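Local coordinates for SusD homolog (Bacteroides thetaiotaomicron, PDB 3SGH), which probably binds glycans at the cell surface, as a SusD-like outer membrane lipoprotein of a sugar uptake system, at residues A[299-304]-A[374-379]; A[271-276]-A[280-285]; A[102-107]-A[182-187]. One frame throughout, in Å; residues are numbered along the deposited sequence.

Along the chain interaction 3 comes first, then interaction 2, then interaction 1. Interaction 3 pairs helix 100-120 with helix 181-198; helix 140-162 lies between them in sequence and packs on both. Interactions 1 and 2 lie on the other side of the chain's centre, with about 40 Å between the centres of interactions 1 and 3. Interactions 1 and 2 are neighbours, with centres about 5 Å apart. Segments 271-276, 280-285 and 299-304 belong to the irregular chain between helix 267-270 and strand 314-317. Segment 374-379 lies in the loop between helices 360-364 and 403-417. The helical packing and the loop-rich region are thus separate parts of one SusD-type chain.

Interaction 1 (A[299-304]-A[374-379]); sequences ANYSKL and YVDNLI
Tyr301 reaches from 299-304 into 374-379 and gives its hydroxyl to Asp376. Its CG sits beside the backbone N and anti to the carbonyl carbon, which sends the ring across toward Asp376. OH of Tyr301 donates to OD1 of Asp376 at 2.6 Å, on the syn lone pair of that oxygen. The carboxylate stands almost upright to the phenol ring, with planes 85° apart. Asp376 holds CG anti to its backbone N (chi1 -173°), which carries the carboxylate in toward the ring edge. Its other oxygen, OD2, takes hydrogen bonds from ND1 of His382 and ND2 of Asn385. Both oxygens are tied, so the carboxylate is unlikely to turn easily.

Both segments are loops of a SusD-like protein, whose core is an alpha-alpha superhelix. One follows helix 267-270 and the other helix 360-364, so the buried contact joins parts distant in sequence.

Leu378 covers one face of the Tyr301 ring. CD1 of Leu378 lies 3.6 Å from the centroid of the Tyr301 ring, only 2° off the normal, in a CH-pi contact. The two side chains arrive from opposite directions. CB of Leu378 also lies 3.7 Å from CZ of Tyr301. Ile379 comes in at the edge, with CG1 3.4 Å from OH of Tyr301. Tyr374 approaches the same ring near its plane, OH to CE2 of Tyr301 at 4.2 Å. The hydroxyl of Tyr374 hydrogen-bonds to Gly284 O.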
ATOM      1  N   ALA A 299      17.562  16.505   6.632  1.00 16.94           N
ATOM      2  CA  ALA A 299      16.488  17.392   7.068  1.00 16.88           C
ATOM      3  C   ALA A 299      15.968  18.295   5.942  1.00 15.85           C
ATOM      4  O   ALA A 299      14.779  18.590   5.889  1.00 16.84           O
ATOM      5  CB  ALA A 299      16.939  18.246   8.318  1.00 17.65           C
ATOM      6  N   ASN A 300      16.850  18.749   5.057  1.00 16.19           N
ATOM      7  CA  ASN A 300      16.482  19.689   3.998  1.00 16.32           C
ATOM      8  C   ASN A 300      16.352  19.099   2.583  1.00 16.20           C
ATOM      9  O   ASN A 300      16.278  19.850   1.610  1.00 16.61           O
ATOM     10  CB  ASN A 300      17.470  20.861   4.005  1.00 16.43           C
ATOM     11  CG  ASN A 300      17.563  21.512   5.355  1.00 20.25           C
ATOM     12  OD1 ASN A 300      16.547  21.760   5.985  1.00 19.86           O
ATOM     13  ND2 ASN A 300      18.776  21.775   5.817  1.00 24.00           N
ATOM     14  N   TYR A 301      16.296  17.772   2.482  1.00 15.47           N
ATOM     15  CA  TYR A 301      15.910  17.126   1.270  1.00 15.60           C
ATOM     16  C   TYR A 301      14.384  17.265   1.077  1.00 15.21           C
ATOM     17  O   TYR A 301      13.691  17.720   1.984  1.00 14.96           O
ATOM     18  CB  TYR A 301      16.358  15.648   1.276  1.00 14.42           C
ATOM     19  CG  TYR A 301      17.853  15.429   1.025  1.00 15.71           C
ATOM     20  CD1 TYR A 301      18.833  16.076   1.816  1.00 15.25           C
ATOM     21  CD2 TYR A 301      18.303  14.500   0.047  1.00 15.69           C
ATOM     22  CE1 TYR A 301      20.196  15.870   1.615  1.00 18.85           C
ATOM     23  CE2 TYR A 301      19.662  14.272  -0.127  1.00 13.99           C
ATOM     24  CZ  TYR A 301      20.598  14.967   0.651  1.00 16.01           C
ATOM     25  OH  TYR A 301      21.930  14.767   0.490  1.00 15.38           O
ATOM     26  N   SER A 302      13.869  16.876  -0.088  1.00 14.36           N
ATOM     27  CA  SER A 302      12.435  16.975  -0.342  1.00 14.29           C
ATOM     28  C   SER A 302      11.579  16.241   0.698  1.00 14.64           C
ATOM     29  O   SER A 302      11.831  15.059   1.012  1.00 14.13           O
ATOM     30  CB  SER A 302      12.086  16.457  -1.715  1.00 13.69           C
ATOM     31  OG  SER A 302      12.583  17.334  -2.703  1.00 15.07           O
ATOM     32  N   LYS A 303      10.563  16.949   1.178  1.00 15.47           N
ATOM     33  CA  LYS A 303       9.602  16.411   2.110  1.00 15.40           C
ATOM     34  C   LYS A 303       8.359  15.944   1.379  1.00 16.22           C
ATOM     35  O   LYS A 303       8.101  16.317   0.228  1.00 16.76           O
ATOM     36  CB  LYS A 303       9.204  17.461   3.130  1.00 15.49           C
ATOM     37  CG  LYS A 303      10.373  18.052   3.912  1.00 17.23           C
ATOM     38  CD  LYS A 303       9.976  19.125   4.921  1.00 23.62           C
ATOM     39  CE  LYS A 303       9.747  20.485   4.219  1.00 29.67           C
ATOM     40  NZ  LYS A 303       9.377  21.681   5.113  1.00 30.34           N
ATOM     41  N   LEU A 304       7.584  15.099   2.054  1.00 16.03           N
ATOM     42  CA  LEU A 304       6.262  14.734   1.560  1.00 15.75           C
ATOM     43  C   LEU A 304       5.372  15.975   1.735  1.00 15.63           C
ATOM     44  O   LEU A 304       5.312  16.573   2.828  1.00 15.85           O
ATOM     45  CB  LEU A 304       5.709  13.550   2.380  1.00 16.27           C
ATOM     46  CG  LEU A 304       6.613  12.320   2.571  1.00 18.16           C
ATOM     47  CD1 LEU A 304       5.899  11.302   3.449  1.00 17.56           C
ATOM     48  CD2 LEU A 304       6.978  11.699   1.221  1.00 17.17           C
ATOM     49  N   TYR A 374      19.366   8.873 -10.283  1.00 17.98           N
ATOM     50  CA  TYR A 374      19.413   9.577  -9.030  1.00 17.52           C
ATOM     51  C   TYR A 374      20.835   9.995  -8.732  1.00 17.31           C
ATOM     52  O   TYR A 374      21.734   9.174  -8.843  1.00 16.32           O
ATOM     53  CB  TYR A 374      18.963   8.638  -7.917  1.00 17.39           C
ATOM     54  CG  TYR A 374      19.119   9.259  -6.557  1.00 16.44           C
ATOM     55  CD1 TYR A 374      18.318  10.324  -6.164  1.00 15.92           C
ATOM     56  CD2 TYR A 374      20.040   8.763  -5.650  1.00 17.12           C
ATOM     57  CE1 TYR A 374      18.474  10.905  -4.923  1.00 16.52           C
ATOM     58  CE2 TYR A 374      20.188   9.331  -4.389  1.00 17.40           C
ATOM     59  CZ  TYR A 374      19.391  10.404  -4.035  1.00 15.86           C
ATOM     60  OH  TYR A 374      19.533  10.980  -2.801  1.00 17.73           O
ATOM     61  N   VAL A 375      21.015  11.253  -8.344  1.00 17.96           N
ATOM     62  CA  VAL A 375      22.299  11.733  -7.826  1.00 18.74           C
ATOM     63  C   VAL A 375      22.047  12.347  -6.468  1.00 17.40           C
ATOM     64  O   VAL A 375      21.009  12.999  -6.234  1.00 16.73           O
ATOM     65  CB  VAL A 375      23.001  12.739  -8.761  1.00 20.15           C
ATOM     66  CG1 VAL A 375      23.533  12.023 -10.039  1.00 22.20           C
ATOM     67  CG2 VAL A 375      22.083  13.882  -9.121  1.00 23.01           C
ATOM     68  N   ASP A 376      22.994  12.125  -5.564  1.00 16.54           N
ATOM     69  CA  ASP A 376      22.968  12.722  -4.256  1.00 15.96           C
ATOM     70  C   ASP A 376      24.179  13.620  -4.085  1.00 15.80           C
ATOM     71  O   ASP A 376      25.247  13.180  -3.629  1.00 16.65           O
ATOM     72  CB  ASP A 376      22.909  11.669  -3.184  1.00 15.72           C
ATOM     73  CG  ASP A 376      22.707  12.275  -1.782  1.00 14.23           C
ATOM     74  OD1 ASP A 376      22.728  13.549  -1.646  1.00 17.32           O
ATOM     75  OD2 ASP A 376      22.548  11.488  -0.804  1.00 15.81           O
ATOM     76  N   ASN A 377      24.010  14.876  -4.507  1.00 17.91           N
ATOM     77  CA  ASN A 377      25.058  15.876  -4.487  1.00 20.37           C
ATOM     78  C   ASN A 377      24.821  16.949  -3.436  1.00 19.86           C
ATOM     79  O   ASN A 377      25.638  17.851  -3.298  1.00 19.46           O
ATOM     80  CB  ASN A 377      25.113  16.586  -5.855  1.00 21.35           C
ATOM     81  CG  ASN A 377      25.626  15.693  -6.928  1.00 26.54           C
ATOM     82  OD1 ASN A 377      26.484  14.804  -6.680  1.00 27.69           O
ATOM     83  ND2 ASN A 377      25.062  15.843  -8.118  1.00 25.57           N
ATOM     84  N   LEU A 378      23.711  16.873  -2.705  1.00 19.81           N
ATOM     85  CA  LEU A 378      23.349  17.974  -1.802  1.00 19.16           C
ATOM     86  C   LEU A 378      24.298  18.059  -0.613  1.00 20.90           C
ATOM     87  O   LEU A 378      24.613  19.168  -0.136  1.00 21.01           O
ATOM     88  CB  LEU A 378      21.887  17.819  -1.323  1.00 19.16           C
ATOM     89  CG  LEU A 378      20.798  17.802  -2.398  1.00 17.34           C
ATOM     90  CD1 LEU A 378      19.443  17.801  -1.683  1.00 19.28           C
ATOM     91  CD2 LEU A 378      20.938  18.980  -3.388  1.00 16.61           C
ATOM     92  N   ILE A 379      24.715  16.898  -0.125  1.00 20.92           N
ATOM     93  CA  ILE A 379      25.656  16.771   0.993  1.00 21.50           C
ATOM     94  C   ILE A 379      26.909  16.112   0.400  1.00 21.83           C
ATOM     95  O   ILE A 379      26.815  15.174  -0.381  1.00 21.04           O
ATOM     96  CB  ILE A 379      25.082  15.880   2.127  1.00 21.33           C
ATOM     97  CG1 ILE A 379      23.806  16.474   2.765  1.00 23.07           C
ATOM     98  CG2 ILE A 379      26.144  15.595   3.216  1.00 21.13           C
ATOM     99  CD1 ILE A 379      24.040  17.604   3.750  1.00 26.64           C
TER

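Interaction 2 (A[271-276]-A[280-285])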
ATOM      1  N   PHE A 271       5.630  16.748  -3.311  1.00 13.95           N
ATOM      2  CA  PHE A 271       6.892  16.987  -2.597  1.00 14.49           C
ATOM      3  C   PHE A 271       7.161  18.498  -2.422  1.00 15.20           C
ATOM      4  O   PHE A 271       6.627  19.332  -3.176  1.00 15.39           O
ATOM      5  CB  PHE A 271       8.076  16.439  -3.407  1.00 13.83           C
ATOM      6  CG  PHE A 271       7.899  15.054  -3.947  1.00 14.88           C
ATOM      7  CD1 PHE A 271       7.675  13.998  -3.092  1.00 14.30           C
ATOM      8  CD2 PHE A 271       8.002  14.810  -5.312  1.00 13.87           C
ATOM      9  CE1 PHE A 271       7.526  12.724  -3.597  1.00 16.63           C
ATOM     10  CE2 PHE A 271       7.835  13.509  -5.837  1.00 16.14           C
ATOM     11  CZ  PHE A 271       7.600  12.493  -4.990  1.00 15.67           C
ATOM     12  N   THR A 272       8.060  18.837  -1.496  1.00 14.87           N
ATOM     13  CA  THR A 272       8.653  20.169  -1.434  1.00 16.34           C
ATOM     14  C   THR A 272      10.018  20.124  -2.085  1.00 16.00           C
ATOM     15  O   THR A 272      10.686  19.087  -2.013  1.00 16.68           O
ATOM     16  CB  THR A 272       8.806  20.646   0.012  1.00 16.02           C
ATOM     17  OG1 THR A 272       9.671  19.748   0.736  1.00 15.54           O
ATOM     18  CG2 THR A 272       7.464  20.709   0.667  1.00 17.73           C
ATOM     19  N   PRO A 273      10.436  21.217  -2.715  1.00 17.42           N
ATOM     20  CA  PRO A 273      11.800  21.350  -3.224  1.00 17.79           C
ATOM     21  C   PRO A 273      12.804  21.246  -2.075  1.00 17.21           C
ATOM     22  O   PRO A 273      12.514  21.705  -0.961  1.00 17.46           O
ATOM     23  CB  PRO A 273      11.818  22.787  -3.783  1.00 17.67           C
ATOM     24  CG  PRO A 273      10.442  22.973  -4.256  1.00 20.19           C
ATOM     25  CD  PRO A 273       9.582  22.314  -3.205  1.00 19.14           C
ATOM     26  N   GLN A 274      13.963  20.648  -2.351  1.00 16.96           N
ATOM     27  CA  GLN A 274      15.059  20.606  -1.381  1.00 16.20           C
ATOM     28  C   GLN A 274      15.537  22.006  -1.096  1.00 16.79           C
ATOM     29  O   GLN A 274      15.501  22.867  -1.971  1.00 16.76           O
ATOM     30  CB  GLN A 274      16.200  19.714  -1.856  1.00 16.56           C
ATOM     31  CG  GLN A 274      16.951  20.194  -3.075  1.00 17.27           C
ATOM     32  CD  GLN A 274      18.053  21.196  -2.766  1.00 17.64           C
ATOM     33  OE1 GLN A 274      18.592  21.262  -1.628  1.00 16.45           O
ATOM     34  NE2 GLN A 274      18.447  21.945  -3.799  1.00 18.59           N
ATOM     35  N   THR A 275      15.956  22.246   0.146  1.00 17.82           N
ATOM     36  CA  THR A 275      16.447  23.564   0.536  1.00 18.61           C
ATOM     37  C   THR A 275      17.873  23.488   1.122  1.00 18.94           C
ATOM     38  O   THR A 275      18.368  24.462   1.732  1.00 20.63           O
ATOM     39  CB  THR A 275      15.519  24.221   1.564  1.00 19.00           C
ATOM     40  OG1 THR A 275      15.453  23.370   2.728  1.00 18.17           O
ATOM     41  CG2 THR A 275      14.114  24.471   0.943  1.00 18.97           C
ATOM     42  N   GLN A 276      18.523  22.348   0.937  1.00 17.75           N
ATOM     43  CA  GLN A 276      19.906  22.171   1.415  1.00 17.53           C
ATOM     44  C   GLN A 276      20.865  23.093   0.666  1.00 18.71           C
ATOM     45  O   GLN A 276      21.802  23.646   1.273  1.00 18.52           O
ATOM     46  CB  GLN A 276      20.337  20.712   1.246  1.00 16.83           C
ATOM     47  CG  GLN A 276      21.736  20.411   1.778  1.00 19.93           C
ATOM     48  CD  GLN A 276      21.893  20.728   3.277  1.00 21.04           C
ATOM     49  OE1 GLN A 276      20.968  20.512   4.094  1.00 21.18           O
ATOM     50  NE2 GLN A 276      23.081  21.234   3.652  1.00 23.06           N
ATOM     51  N   GLY A 280      17.459  24.475  -5.650  1.00 20.54           N
ATOM     52  CA  GLY A 280      16.049  24.112  -5.663  1.00 20.97           C
ATOM     53  C   GLY A 280      15.882  22.731  -6.288  1.00 20.49           C
ATOM     54  O   GLY A 280      16.814  21.915  -6.246  1.00 18.43           O
ATOM     55  N   GLY A 281      14.735  22.486  -6.928  1.00 18.83           N
ATOM     56  CA  GLY A 281      14.456  21.151  -7.503  1.00 18.84           C
ATOM     57  C   GLY A 281      14.063  20.138  -6.418  1.00 16.94           C
ATOM     58  O   GLY A 281      14.137  20.427  -5.230  1.00 17.87           O
ATOM     59  N   TYR A 282      13.703  18.945  -6.874  1.00 16.27           N
ATOM     60  CA  TYR A 282      13.219  17.869  -6.064  1.00 15.78           C
ATOM     61  C   TYR A 282      14.312  16.840  -5.985  1.00 15.35           C
ATOM     62  O   TYR A 282      14.818  16.416  -6.995  1.00 16.49           O
ATOM     63  CB  TYR A 282      11.920  17.267  -6.655  1.00 15.15           C
ATOM     64  CG  TYR A 282      10.840  18.317  -6.786  1.00 16.71           C
ATOM     65  CD1 TYR A 282      10.045  18.665  -5.699  1.00 16.69           C
ATOM     66  CD2 TYR A 282      10.662  19.011  -7.983  1.00 19.30           C
ATOM     67  CE1 TYR A 282       9.075  19.674  -5.786  1.00 19.73           C
ATOM     68  CE2 TYR A 282       9.658  20.008  -8.089  1.00 20.48           C
ATOM     69  CZ  TYR A 282       8.894  20.330  -6.988  1.00 18.68           C
ATOM     70  OH  TYR A 282       7.942  21.297  -7.106  1.00 22.35           O
ATOM     71  N   VAL A 283      14.704  16.511  -4.755  1.00 15.78           N
ATOM     72  CA  VAL A 283      15.742  15.521  -4.481  1.00 15.18           C
ATOM     73  C   VAL A 283      15.290  14.641  -3.323  1.00 15.12           C
ATOM     74  O   VAL A 283      15.096  15.108  -2.167  1.00 14.68           O
ATOM     75  CB  VAL A 283      17.113  16.160  -4.165  1.00 15.48           C
ATOM     76  CG1 VAL A 283      18.144  15.071  -3.890  1.00 15.23           C
ATOM     77  CG2 VAL A 283      17.622  17.121  -5.322  1.00 15.07           C
ATOM     78  N   GLY A 284      15.087  13.360  -3.627  1.00 14.79           N
ATOM     79  CA  GLY A 284      14.742  12.364  -2.602  1.00 15.01           C
ATOM     80  C   GLY A 284      15.952  11.807  -1.875  1.00 15.14           C
ATOM     81  O   GLY A 284      17.100  12.085  -2.255  1.00 15.90           O
ATOM     82  N   VAL A 285      15.671  11.013  -0.850  1.00 13.97           N
ATOM     83  CA  VAL A 285      16.670  10.327  -0.029  1.00 13.88           C
ATOM     84  C   VAL A 285      16.782   8.883  -0.437  1.00 13.49           C
ATOM     85  O   VAL A 285      15.774   8.190  -0.558  1.00 13.33           O
ATOM     86  CB  VAL A 285      16.335  10.448   1.490  1.00 13.94           C
ATOM     87  CG1 VAL A 285      17.454   9.733   2.349  1.00 14.33           C
ATOM     88  CG2 VAL A 285      16.149  11.901   1.865  1.00 13.14           C
TER
HETATM   89  O   HOH W   1      17.047  25.331  -2.883  1.00 28.01           O
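The Tyr282 ring meets the backbone of 271-273 and the Pro273 ring. Phe271 O sits at its edge, near the plane, 3.6 Å from CE1 of Tyr282. Thr272 O and Pro273 N approach obliquely. Pro273 lies alongside, pointing the same way, with CD 3.7 Å from CE1 of Tyr282. CB of Phe271 touches CD1 of Tyr282 at 3.8 Å, while the Phe271 ring packs on helix 253-261.

The third flat group is the amide of Gln274. NE2 of Gln274 donates to Gly280 O at 2.9 Å, and that oxygen lies close to the amide plane. The bond is nearly straight (168° at the hydrogen). The chain of Gln274 bends at chi2 (84°), which folds the amide back to this carbonyl. OE1 accepts from Thr277 N, and more weakly from Gln276 N. With its N also bound to Gly281 O at 2.9 Å, Gln274 grips two successive carbonyls, of Gly280 and Gly281. Cut back to alanine, the residue would lose its amide, and the Gly280 end of the loop would probably be held less firmly, with Thr277 N lacking this acceptor.

Gly280 and Gly281 both have positive phi, which suits residues without a side chain. A water donates to Gln274 O and accepts a weak bond from Gly280 N. With no strand pairing here, the two segments rely on the Gln274 amide to meet the Gly280 carbonyl.

Interaction 3 (A[102-107]-A[182-187])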
ATOM      1  N   TYR A 102     -22.377  -4.324  10.846  1.00 17.94           N
ATOM      2  CA  TYR A 102     -21.656  -5.567  10.720  1.00 16.99           C
ATOM      3  C   TYR A 102     -20.901  -5.633   9.402  1.00 17.92           C
ATOM      4  O   TYR A 102     -19.746  -6.059   9.371  1.00 16.95           O
ATOM      5  CB  TYR A 102     -22.592  -6.763  10.841  1.00 18.31           C
ATOM      6  CG  TYR A 102     -21.894  -8.065  10.690  1.00 17.05           C
ATOM      7  CD1 TYR A 102     -20.925  -8.463  11.607  1.00 20.93           C
ATOM      8  CD2 TYR A 102     -22.210  -8.939   9.638  1.00 16.72           C
ATOM      9  CE1 TYR A 102     -20.277  -9.680  11.479  1.00 19.27           C
ATOM     10  CE2 TYR A 102     -21.560 -10.173   9.522  1.00 17.08           C
ATOM     11  CZ  TYR A 102     -20.611 -10.528  10.461  1.00 19.71           C
ATOM     12  OH  TYR A 102     -19.952 -11.754  10.366  1.00 20.04           O
ATOM     13  N   ALA A 103     -21.557  -5.231   8.306  1.00 17.37           N
ATOM     14  CA  ALA A 103     -20.915  -5.164   7.000  1.00 17.39           C
ATOM     15  C   ALA A 103     -19.646  -4.307   7.098  1.00 16.73           C
ATOM     16  O   ALA A 103     -18.585  -4.685   6.584  1.00 16.01           O
ATOM     17  CB  ALA A 103     -21.868  -4.590   5.980  1.00 17.30           C
HETATM   18  N   MSE A 104     -19.750  -3.134   7.730  1.00 16.21           N
HETATM   19  CA  MSE A 104     -18.577  -2.262   7.854  1.00 16.29           C
HETATM   20  C   MSE A 104     -17.479  -2.875   8.708  1.00 17.02           C
HETATM   21  O   MSE A 104     -16.302  -2.641   8.459  1.00 16.80           O
HETATM   22  CB  MSE A 104     -18.964  -0.871   8.370  1.00 16.31           C
HETATM   23  CG  MSE A 104     -19.802  -0.101   7.376  1.00 16.96           C
HETATM   24 SE   MSE A 104     -18.901   0.305   5.769  0.75 14.62          SE
HETATM   25  CE  MSE A 104     -17.158   0.786   6.545  1.00 21.70           C
ATOM     26  N   ALA A 105     -17.857  -3.657   9.730  1.00 16.36           N
ATOM     27  CA  ALA A 105     -16.860  -4.333  10.576  1.00 16.22           C
ATOM     28  C   ALA A 105     -16.136  -5.415   9.769  1.00 16.02           C
ATOM     29  O   ALA A 105     -14.928  -5.545   9.844  1.00 15.50           O
ATOM     30  CB  ALA A 105     -17.522  -4.908  11.838  1.00 15.36           C
ATOM     31  N   GLN A 106     -16.870  -6.116   8.920  1.00 16.67           N
ATOM     32  CA  GLN A 106     -16.290  -7.118   8.032  1.00 15.96           C
ATOM     33  C   GLN A 106     -15.340  -6.498   7.017  1.00 15.78           C
ATOM     34  O   GLN A 106     -14.224  -6.988   6.810  1.00 16.82           O
ATOM     35  CB  GLN A 106     -17.412  -7.817   7.268  1.00 15.33           C
ATOM     36  CG  GLN A 106     -18.134  -8.842   8.068  1.00 17.31           C
ATOM     37  CD  GLN A 106     -19.000  -9.726   7.187  1.00 18.96           C
ATOM     38  OE1 GLN A 106     -19.843  -9.232   6.441  1.00 18.98           O
ATOM     39  NE2 GLN A 106     -18.763 -11.022   7.252  1.00 18.14           N
ATOM     40  N   LEU A 107     -15.807  -5.447   6.374  1.00 15.38           N
ATOM     41  CA  LEU A 107     -14.972  -4.721   5.386  1.00 15.25           C
ATOM     42  C   LEU A 107     -13.663  -4.189   6.011  1.00 15.11           C
ATOM     43  O   LEU A 107     -12.590  -4.287   5.442  1.00 15.71           O
ATOM     44  CB  LEU A 107     -15.763  -3.610   4.757  1.00 16.02           C
ATOM     45  CG  LEU A 107     -15.013  -2.690   3.779  1.00 15.14           C
ATOM     46  CD1 LEU A 107     -14.492  -3.469   2.559  1.00 14.47           C
ATOM     47  CD2 LEU A 107     -15.996  -1.539   3.353  1.00 15.47           C
ATOM     48  N   SER A 182     -23.374   3.799  -1.029  1.00 19.90           N
ATOM     49  CA  SER A 182     -22.978   3.668  -2.431  0.50 20.24           C
ATOM     50  C   SER A 182     -21.483   3.925  -2.598  1.00 19.61           C
ATOM     51  O   SER A 182     -20.855   3.302  -3.426  1.00 19.75           O
ATOM     52  CB  SER A 182     -23.777   4.607  -3.332  0.50 20.78           C
ATOM     53  OG  SER A 182     -25.125   4.192  -3.346  0.50 22.91           O
ATOM     54  N   LYS A 183     -20.924   4.836  -1.807  1.00 19.47           N
ATOM     55  CA  LYS A 183     -19.463   5.105  -1.850  1.00 19.23           C
ATOM     56  C   LYS A 183     -18.716   3.925  -1.235  1.00 18.25           C
ATOM     57  O   LYS A 183     -17.717   3.442  -1.794  1.00 18.21           O
ATOM     58  CB  LYS A 183     -19.085   6.360  -1.099  1.00 18.64           C
ATOM     59  CG  LYS A 183     -19.568   7.655  -1.677  1.00 21.94           C
ATOM     60  CD  LYS A 183     -18.794   8.092  -2.906  1.00 25.22           C
ATOM     61  CE  LYS A 183     -19.268   9.491  -3.470  1.00 26.72           C
ATOM     62  NZ  LYS A 183     -18.927  10.662  -2.598  1.00 29.22           N
ATOM     63  N   TRP A 184     -19.226   3.423  -0.118  1.00 16.78           N
ATOM     64  CA  TRP A 184     -18.612   2.234   0.453  1.00 16.03           C
ATOM     65  C   TRP A 184     -18.686   1.016  -0.479  1.00 15.82           C
ATOM     66  O   TRP A 184     -17.789   0.163  -0.488  1.00 17.31           O
ATOM     67  CB  TRP A 184     -19.182   1.877   1.807  1.00 16.19           C
ATOM     68  CG  TRP A 184     -18.684   2.724   2.920  1.00 16.02           C
ATOM     69  CD1 TRP A 184     -19.389   3.651   3.606  1.00 16.18           C
ATOM     70  CD2 TRP A 184     -17.362   2.729   3.473  1.00 16.77           C
ATOM     71  NE1 TRP A 184     -18.604   4.229   4.580  1.00 17.65           N
ATOM     72  CE2 TRP A 184     -17.346   3.690   4.508  1.00 16.61           C
ATOM     73  CE3 TRP A 184     -16.194   2.002   3.200  1.00 17.96           C
ATOM     74  CZ2 TRP A 184     -16.216   3.944   5.268  1.00 18.33           C
ATOM     75  CZ3 TRP A 184     -15.061   2.277   3.949  1.00 17.59           C
ATOM     76  CH2 TRP A 184     -15.089   3.238   4.972  1.00 17.99           C
ATOM     77  N   LEU A 185     -19.737   0.927  -1.277  1.00 15.93           N
ATOM     78  CA  LEU A 185     -19.880  -0.236  -2.174  1.00 16.83           C
ATOM     79  C   LEU A 185     -18.807  -0.195  -3.248  1.00 16.47           C
ATOM     80  O   LEU A 185     -18.225  -1.216  -3.571  1.00 16.53           O
ATOM     81  CB  LEU A 185     -21.286  -0.258  -2.792  1.00 16.67           C
ATOM     82  CG  LEU A 185     -21.640  -1.507  -3.619  1.00 20.20           C
ATOM     83  CD1 LEU A 185     -21.693  -2.750  -2.769  1.00 19.21           C
ATOM     84  CD2 LEU A 185     -23.012  -1.273  -4.367  1.00 19.74           C
ATOM     85  N   LYS A 186     -18.564   0.978  -3.822  1.00 15.56           N
ATOM     86  CA  LYS A 186     -17.497   1.161  -4.792  1.00 15.10           C
ATOM     87  C   LYS A 186     -16.150   0.880  -4.157  1.00 14.88           C
ATOM     88  O   LYS A 186     -15.307   0.216  -4.762  1.00 15.07           O
ATOM     89  CB  LYS A 186     -17.541   2.577  -5.420  1.00 15.85           C
ATOM     90  CG  LYS A 186     -18.694   2.754  -6.391  1.00 16.93           C
ATOM     91  CD  LYS A 186     -18.732   4.167  -6.999  1.00 21.21           C
ATOM     92  CE  LYS A 186     -19.237   5.155  -5.944  1.00 23.05           C
ATOM     93  NZ  LYS A 186     -19.955   6.381  -6.436  1.00 29.08           N
ATOM     94  N   PHE A 187     -15.966   1.371  -2.923  1.00 15.41           N
ATOM     95  CA  PHE A 187     -14.723   1.102  -2.150  1.00 15.09           C
ATOM     96  C   PHE A 187     -14.526  -0.406  -2.003  1.00 15.30           C
ATOM     97  O   PHE A 187     -13.430  -0.962  -2.297  1.00 14.24           O
ATOM     98  CB  PHE A 187     -14.785   1.779  -0.780  1.00 15.16           C
ATOM     99  CG  PHE A 187     -13.563   1.566   0.066  1.00 15.28           C
ATOM    100  CD1 PHE A 187     -13.454   0.424   0.858  1.00 14.42           C
ATOM    101  CD2 PHE A 187     -12.588   2.555   0.163  1.00 15.18           C
ATOM    102  CE1 PHE A 187     -12.313   0.205   1.683  1.00 17.93           C
ATOM    103  CE2 PHE A 187     -11.450   2.362   0.969  1.00 16.42           C
ATOM    104  CZ  PHE A 187     -11.317   1.170   1.745  1.00 16.19           C
TER
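Met104 lays the end of its side chain flat over one face of the Trp184 indole. The residue is selenomethionine, a label, so SE stands in for sulfur. CE of Met104 lies 3.3 Å from the centroid of the Trp184 six-membered ring, 3° off the normal, a CH-pi contact. SE of Met104 lies 3.7 Å from the centroid of the Trp184 five-membered ring, also over the face, and makes the Met-aromatic contact. The Met104 chain is bent at chi2 (-64°) and again at chi3, and this turns SE and CE along the indole so that each covers one ring. Leu107 adds its CD2 branch, 3.5 Å from CE3 of Trp184, in an oblique approach. This is the tight part of the contact.

The two segments belong to helices 100-120 and 181-198 of the alpha-alpha superhelix. The axes of 102-107 and 182-187 run in roughly the same direction, 29° apart, and approach to 12.1 Å. Long side chains, not backbones, bridge that distance. Helix 140-162 comes between the two helices in sequence and packs on both, through Leu151 on Leu107 and Ile155 on Leu185. Tyr28 of helix 26-29 touches Met104 and Leu107 and meets the ring of Phe187.

Packing is looser toward Phe187, whose CD1 is 4.1 Å from CD2 of Leu107. Within its own helix, one Phe187 face carries CZ3 of Trp184. The polar edge of Trp184 is satisfied by a bond from NE1 to OD2 of Asp174. Beyond the indole the helix turns partly to solvent. There Lys186 forms a salt bridge with Asp225, and Lys183 NZ hydrogen-bonds to Gly224 O.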